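Local coordinates for protein 2-dehydro-3-deoxy-d-gluconate/2-dehydro-3-deoxy-phosphogluconate aldolase (Picrophilus torridus, PDB 4UXD) that is an archaeal aldolase of the dihydrodipicolinate synthetase family, built on a parallel (beta/alpha)8 barrel and assembled here from four chains, at residues Ala96-Ser101 and Glu119-Met124; Glu108-Ser113 and Asn147-Leu152. All coordinates share one frame; numbering follows the deposited sequence.

Overall arrangement
Both contacts lie in the same sector of the barrel wall: contact 1 pairs the strands that flank helix 103-115, and contact 2 uses the helix itself. Contact 1 joins strands 95-97 and 120-123, the two ends of a beta-alpha-beta unit, and its centre is about 9 Å from the centre of the chain; contact 2, centred about 16 Å from it, sets that unit's helix on residues 147-151, leading into strand 150-155. The two contact centres are 8 Å apart, linked by backbone hydrogen bonds of Ala-121 to Asp-150 and Leu-152. Both are largely buried, but Lys-111 at the edge of contact 2 is exposed. Main-chain hydrogen bonds dominate contact 1, whereas methionine, leucine and asparagine side chains make contact 2.

Contact 1 (Ala96-Ser101 and Glu119-Met124); sequences AGVGSS and EAAVLM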
ATOM      1  N   ALA A  96      28.153   8.480  12.807  1.00 25.04           N
ATOM      2  CA  ALA A  96      28.081   9.154  11.516  1.00 25.65           C
ATOM      3  C   ALA A  96      27.080   8.478  10.586  1.00 26.25           C
ATOM      4  O   ALA A  96      27.160   7.275  10.333  1.00 19.30           O
ATOM      5  CB  ALA A  96      29.455   9.196  10.865  1.00 25.06           C
ATOM      6  N   GLY A  97      26.139   9.254  10.070  1.00 22.22           N
ATOM      7  CA  GLY A  97      25.291   8.757   9.015  1.00 23.29           C
ATOM      8  C   GLY A  97      26.159   8.594   7.797  1.00 14.39           C
ATOM      9  O   GLY A  97      26.646   9.577   7.276  1.00 16.74           O
ATOM     10  N   VAL A  98      26.367   7.358   7.355  1.00 16.85           N
ATOM     11  CA  VAL A  98      27.191   7.084   6.175  1.00 15.52           C
ATOM     12  C   VAL A  98      26.330   6.529   5.022  1.00 25.75           C
ATOM     13  O   VAL A  98      26.822   5.831   4.117  1.00 16.61           O
ATOM     14  CB  VAL A  98      28.343   6.105   6.536  1.00 15.95           C
ATOM     15  CG1 VAL A  98      29.286   6.765   7.545  1.00 19.16           C
ATOM     16  CG2 VAL A  98      27.815   4.795   7.111  1.00 14.50           C
ATOM     17  N   GLY A  99      25.039   6.875   5.061  1.00 25.51           N
ATOM     18  CA  GLY A  99      24.058   6.427   4.085  1.00 15.22           C
ATOM     19  C   GLY A  99      24.287   6.910   2.667  1.00 16.26           C
ATOM     20  O   GLY A  99      24.763   8.018   2.436  1.00 18.77           O
ATOM     21  N   SER A 100      23.934   6.047   1.721  1.00 15.22           N
ATOM     22  CA  SER A 100      24.056   6.287   0.290  1.00 18.61           C
ATOM     23  C   SER A 100      23.709   4.986  -0.426  1.00 23.36           C
ATOM     24  O   SER A 100      24.000   3.914   0.086  1.00 27.38           O
ATOM     25  CB  SER A 100      25.468   6.739  -0.097  1.00 19.59           C
ATOM     26  OG  SER A 100      25.679   6.571  -1.492  1.00 15.21           O
ATOM     27  N   SER A 101      23.109   5.061  -1.611  1.00 24.03           N
ATOM     28  CA  SER A 101      22.827   3.845  -2.377  1.00 21.71           C
ATOM     29  C   SER A 101      24.077   3.339  -3.096  1.00 20.78           C
ATOM     30  O   SER A 101      24.098   2.212  -3.597  1.00 20.52           O
ATOM     31  CB  SER A 101      21.702   4.082  -3.386  1.00 18.26           C
ATOM     32  OG  SER A 101      20.453   4.154  -2.731  1.00 14.02           O
ATOM     33  N   GLU A 119      33.285   7.521  16.442  1.00 24.94           N
ATOM     34  CA  GLU A 119      33.122   6.241  17.110  1.00 28.40           C
ATOM     35  C   GLU A 119      32.331   5.204  16.319  1.00 31.86           C
ATOM     36  O   GLU A 119      32.679   4.018  16.323  1.00 35.77           O
ATOM     37  CB  GLU A 119      32.432   6.451  18.463  1.00 32.37           C
ATOM     38  CG  GLU A 119      33.324   7.006  19.555  1.00 24.76           C
ATOM     39  CD  GLU A 119      33.344   8.515  19.610  1.00 35.15           C
ATOM     40  OE1 GLU A 119      33.005   9.180  18.608  1.00 35.84           O
ATOM     41  OE2 GLU A 119      33.707   9.043  20.678  1.00 50.45           O
ATOM     42  N   ALA A 120      31.257   5.633  15.662  1.00 30.70           N
ATOM     43  CA  ALA A 120      30.329   4.677  15.056  1.00 36.15           C
ATOM     44  C   ALA A 120      29.790   5.169  13.730  1.00 30.57           C
ATOM     45  O   ALA A 120      29.711   6.374  13.485  1.00 31.15           O
ATOM     46  CB  ALA A 120      29.172   4.382  16.011  1.00 26.62           C
ATOM     47  N   ALA A 121      29.442   4.219  12.871  1.00 22.09           N
ATOM     48  CA  ALA A 121      28.755   4.515  11.628  1.00 22.69           C
ATOM     49  C   ALA A 121      27.308   4.100  11.802  1.00 28.01           C
ATOM     50  O   ALA A 121      27.003   3.263  12.660  1.00 23.57           O
ATOM     51  CB  ALA A 121      29.384   3.798  10.464  1.00 15.52           C
ATOM     52  N   VAL A 122      26.436   4.722  11.011  1.00 22.60           N
ATOM     53  CA  VAL A 122      25.035   4.350  10.914  1.00 16.28           C
ATOM     54  C   VAL A 122      24.633   4.220   9.457  1.00 19.81           C
ATOM     55  O   VAL A 122      24.739   5.177   8.686  1.00 19.07           O
ATOM     56  CB  VAL A 122      24.111   5.377  11.563  1.00 23.43           C
ATOM     57  CG1 VAL A 122      22.665   4.824  11.627  1.00 16.90           C
ATOM     58  CG2 VAL A 122      24.624   5.767  12.927  1.00 25.96           C
ATOM     59  N   LEU A 123      24.119   3.049   9.099  1.00 23.90           N
ATOM     60  CA  LEU A 123      23.808   2.730   7.714  1.00 22.79           C
ATOM     61  C   LEU A 123      22.417   2.100   7.566  1.00 20.70           C
ATOM     62  O   LEU A 123      22.112   1.106   8.221  1.00 19.23           O
ATOM     63  CB  LEU A 123      24.873   1.786   7.156  1.00 22.39           C
ATOM     64  CG  LEU A 123      24.665   1.327   5.715  1.00 23.75           C
ATOM     65  CD1 LEU A 123      24.698   2.523   4.792  1.00 20.36           C
ATOM     66  CD2 LEU A 123      25.720   0.301   5.308  1.00 23.94           C
ATOM     67  N   MET A 124      21.587   2.687   6.701  1.00 21.00           N
ATOM     68  CA  MET A 124      20.291   2.109   6.344  1.00 22.51           C
ATOM     69  C   MET A 124      20.398   1.416   4.988  1.00 17.90           C
ATOM     70  O   MET A 124      21.373   1.596   4.262  1.00 15.21           O
ATOM     71  CB  MET A 124      19.174   3.172   6.311  1.00 24.67           C
ATOM     72  CG  MET A 124      19.155   4.072   5.079  1.00 14.83           C
ATOM     73  SD  MET A 124      20.631   5.078   5.030  1.00 20.50           S
ATOM     74  CE  MET A 124      20.276   6.218   6.343  1.00 18.63           C
TER
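Ala-96 is gripped at both ends of its backbone by the neighbouring strand: its N gives a hydrogen bond to Ala-120 O (2.7 Å), and its O receives one from Val-122 N (2.7 Å). The first is the straighter, 163° at the hydrogen. Val-122 O then takes Val-98 N at 3.0 Å, nearly linear at 168°, so the ladder runs on past the end of strand 95-97. Ala-96 O has a further neighbour in Ala-121 CA, a CA-H...O contact of 3.4 Å. This is parallel pairing, Ala-96 beside Ala-121 and Gly-97 beside Val-122, between the strands of a right-handed beta-alpha-beta crossover through helix 103-115 in the barrel wall. On the face bearing Ala-96 and Ala-121, Val-98 reaches across with CG2. With CG1 anti to the carbonyl carbon (chi1 -64°), CG2 falls between the backbone N and the carbonyl carbon, 3.5 Å from Val-122 O and 3.8 Å from Ala-121 CB. Leu-109 and Met-110 of the helix pack against Val-98 too. Further along, Leu-123 extends CD1 alongside the turn at Val-98 O and Gly-99 CA. Met-124, its chain bent at both chi2 and chi3, curls across to put SD 3.8 Å from Gly-99 CA. Beyond the strand ends the assembly closes in, with Tyr-128 of a second subunit packing on Met-124 and Tyr-73 of that subunit on Ser-101.

Contact 2 (Glu108-Ser113 and Asn147-Leu152); sequences ELMKFS and NDMDLL
Helix 103-115, on the outside of the (beta/alpha)8 barrel, meets Asn-147, Met-149 and Leu-151 through Met-110, and so rests on residues 147-149 and on Leu-151 of strand 150-155. Met-110 is the side chain that does most of the joining. It projects from the helix between those three residues, whose CB atoms are all directed toward the helix segment. Its CG lies anti to the carbonyl carbon (chi1 -81°), and the bend at chi3 swings the methyl over the Asn-147 side chain, where CE comes 3.7 Å from Asn-147 CB. The thioether touches with its sulfur as well: Met-110 SD lies 3.8 Å from Leu-151 CD1, the two side chains crossing at about a right angle. Met-149, two residues before Leu-151, also reaches the helix, its CG set between backbone N and carbonyl carbon (chi1 74°). That places its SD 3.5 Å from Met-110 O and 4.1 Å from Met-110 CB, a sulfur resting against the helix backbone as well as its side chain. One turn on, Ser-113 OG approaches the same Met-149 SD more distantly, at 4.3 Å. Strand 120-123 lies next to strand 150-155 in the sheet, and its Ala-121 packs against both Met-110 and Met-149, while Val-98 borders Ser-113; on another side of the helix, Leu-109 and Phe-112 pack against helix 76-88.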
ATOM      1  N   GLU A 108      33.893   5.171   1.436  1.00 22.80           N
ATOM      2  CA  GLU A 108      34.573   6.452   1.555  1.00 26.92           C
ATOM      3  C   GLU A 108      34.191   7.164   2.858  1.00 26.89           C
ATOM      4  O   GLU A 108      35.073   7.512   3.646  1.00 28.01           O
ATOM      5  CB  GLU A 108      34.243   7.319   0.340  1.00 32.24           C
ATOM      6  CG  GLU A 108      35.169   8.509   0.103  1.00 36.71           C
ATOM      7  CD  GLU A 108      35.062   9.055  -1.320  1.00 43.92           C
ATOM      8  OE1 GLU A 108      34.710   8.281  -2.233  1.00 52.12           O
ATOM      9  OE2 GLU A 108      35.320  10.256  -1.538  1.00 45.17           O
ATOM     10  N   LEU A 109      32.887   7.353   3.085  1.00 25.39           N
ATOM     11  CA  LEU A 109      32.375   8.041   4.275  1.00 21.85           C
ATOM     12  C   LEU A 109      32.735   7.334   5.583  1.00 28.30           C
ATOM     13  O   LEU A 109      32.884   7.981   6.624  1.00 25.51           O
ATOM     14  CB  LEU A 109      30.851   8.189   4.206  1.00 18.15           C
ATOM     15  CG  LEU A 109      30.274   9.276   3.303  1.00 33.29           C
ATOM     16  CD1 LEU A 109      28.775   9.034   3.046  1.00 28.84           C
ATOM     17  CD2 LEU A 109      30.503  10.683   3.873  1.00 36.44           C
ATOM     18  N   MET A 110      32.855   6.010   5.541  1.00 27.06           N
ATOM     19  CA  MET A 110      33.195   5.260   6.751  1.00 34.71           C
ATOM     20  C   MET A 110      34.689   5.350   7.036  1.00 29.39           C
ATOM     21  O   MET A 110      35.100   5.613   8.163  1.00 26.94           O
ATOM     22  CB  MET A 110      32.754   3.801   6.631  1.00 30.07           C
ATOM     23  CG  MET A 110      31.261   3.602   6.928  1.00 28.54           C
ATOM     24  SD  MET A 110      30.805   1.899   7.357  1.00 37.96           S
ATOM     25  CE  MET A 110      31.289   1.099   5.858  1.00 31.20           C
ATOM     26  N   LYS A 111      35.483   5.142   5.996  1.00 33.85           N
ATOM     27  CA  LYS A 111      36.929   5.281   6.058  1.00 35.60           C
ATOM     28  C   LYS A 111      37.317   6.649   6.585  1.00 31.95           C
ATOM     29  O   LYS A 111      38.206   6.782   7.419  1.00 28.02           O
ATOM     30  CB  LYS A 111      37.536   5.055   4.669  1.00 38.51           C
ATOM     31  CG  LYS A 111      39.049   5.068   4.627  1.00 52.24           C
ATOM     32  CD  LYS A 111      39.576   4.291   3.427  1.00 66.37           C
ATOM     33  CE  LYS A 111      39.242   4.979   2.115  1.00 67.33           C
ATOM     34  NZ  LYS A 111      39.612   4.146   0.941  1.00 75.30           N
ATOM     35  N   PHE A 112      36.623   7.662   6.091  1.00 35.48           N
ATOM     36  CA  PHE A 112      36.882   9.041   6.469  1.00 33.14           C
ATOM     37  C   PHE A 112      36.505   9.312   7.920  1.00 33.65           C
ATOM     38  O   PHE A 112      37.203  10.039   8.614  1.00 33.08           O
ATOM     39  CB  PHE A 112      36.110   9.970   5.533  1.00 29.03           C
ATOM     40  CG  PHE A 112      36.112  11.407   5.953  1.00 33.23           C
ATOM     41  CD1 PHE A 112      35.122  11.902   6.783  1.00 38.22           C
ATOM     42  CD2 PHE A 112      37.086  12.278   5.490  1.00 34.62           C
ATOM     43  CE1 PHE A 112      35.105  13.244   7.157  1.00 36.42           C
ATOM     44  CE2 PHE A 112      37.072  13.615   5.860  1.00 41.47           C
ATOM     45  CZ  PHE A 112      36.075  14.097   6.696  1.00 30.16           C
ATOM     46  N   SER A 113      35.405   8.725   8.382  1.00 35.08           N
ATOM     47  CA  SER A 113      34.944   8.978   9.743  1.00 36.22           C
ATOM     48  C   SER A 113      35.702   8.108  10.761  1.00 36.13           C
ATOM     49  O   SER A 113      35.832   8.483  11.932  1.00 31.36           O
ATOM     50  CB  SER A 113      33.427   8.769   9.847  1.00 44.79           C
ATOM     51  OG  SER A 113      32.980   7.684   9.056  1.00 50.39           O
ATOM     52  N   ASN A 147      35.317  -2.649   6.641  1.00 42.10           N
ATOM     53  CA  ASN A 147      35.306  -1.597   7.647  1.00 50.30           C
ATOM     54  C   ASN A 147      35.054  -2.152   9.041  1.00 55.69           C
ATOM     55  O   ASN A 147      33.945  -2.599   9.371  1.00 47.13           O
ATOM     56  CB  ASN A 147      34.254  -0.541   7.302  1.00 45.21           C
ATOM     57  CG  ASN A 147      34.535   0.156   5.992  1.00 39.40           C
ATOM     58  OD1 ASN A 147      33.967  -0.188   4.960  1.00 41.74           O
ATOM     59  ND2 ASN A 147      35.432   1.130   6.020  1.00 50.63           N
ATOM     60  N   ASP A 148      36.103  -2.100   9.853  1.00 49.66           N
ATOM     61  CA  ASP A 148      36.092  -2.698  11.172  1.00 46.58           C
ATOM     62  C   ASP A 148      35.228  -1.905  12.160  1.00 55.05           C
ATOM     63  O   ASP A 148      34.752  -2.458  13.161  1.00 49.97           O
ATOM     64  CB  ASP A 148      37.527  -2.810  11.696  1.00 35.99           C
ATOM     65  CG  ASP A 148      37.796  -4.148  12.353  1.00 57.85           C
ATOM     66  OD1 ASP A 148      37.393  -4.334  13.524  1.00 71.14           O
ATOM     67  OD2 ASP A 148      38.400  -5.022  11.692  1.00 67.11           O
ATOM     68  N   MET A 149      35.008  -0.622  11.872  1.00 42.82           N
ATOM     69  CA  MET A 149      34.424   0.281  12.862  1.00 36.08           C
ATOM     70  C   MET A 149      33.018  -0.112  13.305  1.00 34.03           C
ATOM     71  O   MET A 149      32.322  -0.899  12.659  1.00 32.67           O
ATOM     72  CB  MET A 149      34.410   1.718  12.336  1.00 34.05           C
ATOM     73  CG  MET A 149      33.380   2.030  11.288  1.00 24.72           C
ATOM     74  SD  MET A 149      33.511   3.730  10.680  1.00 33.11           S
ATOM     75  CE  MET A 149      33.193   4.629  12.202  1.00 30.08           C
ATOM     76  N   ASP A 150      32.626   0.449  14.437  1.00 30.50           N
ATOM     77  CA  ASP A 150      31.324   0.192  15.016  1.00 36.76           C
ATOM     78  C   ASP A 150      30.225   0.688  14.089  1.00 36.77           C
ATOM     79  O   ASP A 150      30.271   1.825  13.622  1.00 31.76           O
ATOM     80  CB  ASP A 150      31.211   0.868  16.379  1.00 38.02           C
ATOM     81  CG  ASP A 150      31.963   0.125  17.453  1.00 36.90           C
ATOM     82  OD1 ASP A 150      32.799  -0.722  17.093  1.00 33.45           O
ATOM     83  OD2 ASP A 150      31.717   0.386  18.648  1.00 36.43           O
ATOM     84  N   LEU A 151      29.244  -0.168  13.821  1.00 33.70           N
ATOM     85  CA  LEU A 151      28.148   0.205  12.943  1.00 30.87           C
ATOM     86  C   LEU A 151      26.806  -0.201  13.523  1.00 27.07           C
ATOM     87  O   LEU A 151      26.639  -1.317  14.010  1.00 25.15           O
ATOM     88  CB  LEU A 151      28.340  -0.421  11.555  1.00 31.27           C
ATOM     89  CG  LEU A 151      27.303  -0.013  10.506  1.00 21.38           C
ATOM     90  CD1 LEU A 151      27.940   0.143   9.160  1.00 17.70           C
ATOM     91  CD2 LEU A 151      26.199  -1.057  10.432  1.00 29.11           C
ATOM     92  N   LEU A 152      25.865   0.735  13.476  1.00 33.55           N
ATOM     93  CA  LEU A 152      24.473   0.471  13.821  1.00 27.95           C
ATOM     94  C   LEU A 152      23.653   0.437  12.548  1.00 27.16           C
ATOM     95  O   LEU A 152      23.641   1.390  11.755  1.00 23.57           O
ATOM     96  CB  LEU A 152      23.937   1.524  14.794  1.00 23.47           C
ATOM     97  CG  LEU A 152      24.546   1.373  16.197  1.00 28.97           C
ATOM     98  CD1 LEU A 152      25.557   2.476  16.471  1.00 39.15           C
ATOM     99  CD2 LEU A 152      23.483   1.365  17.270  1.00 29.95           C
TER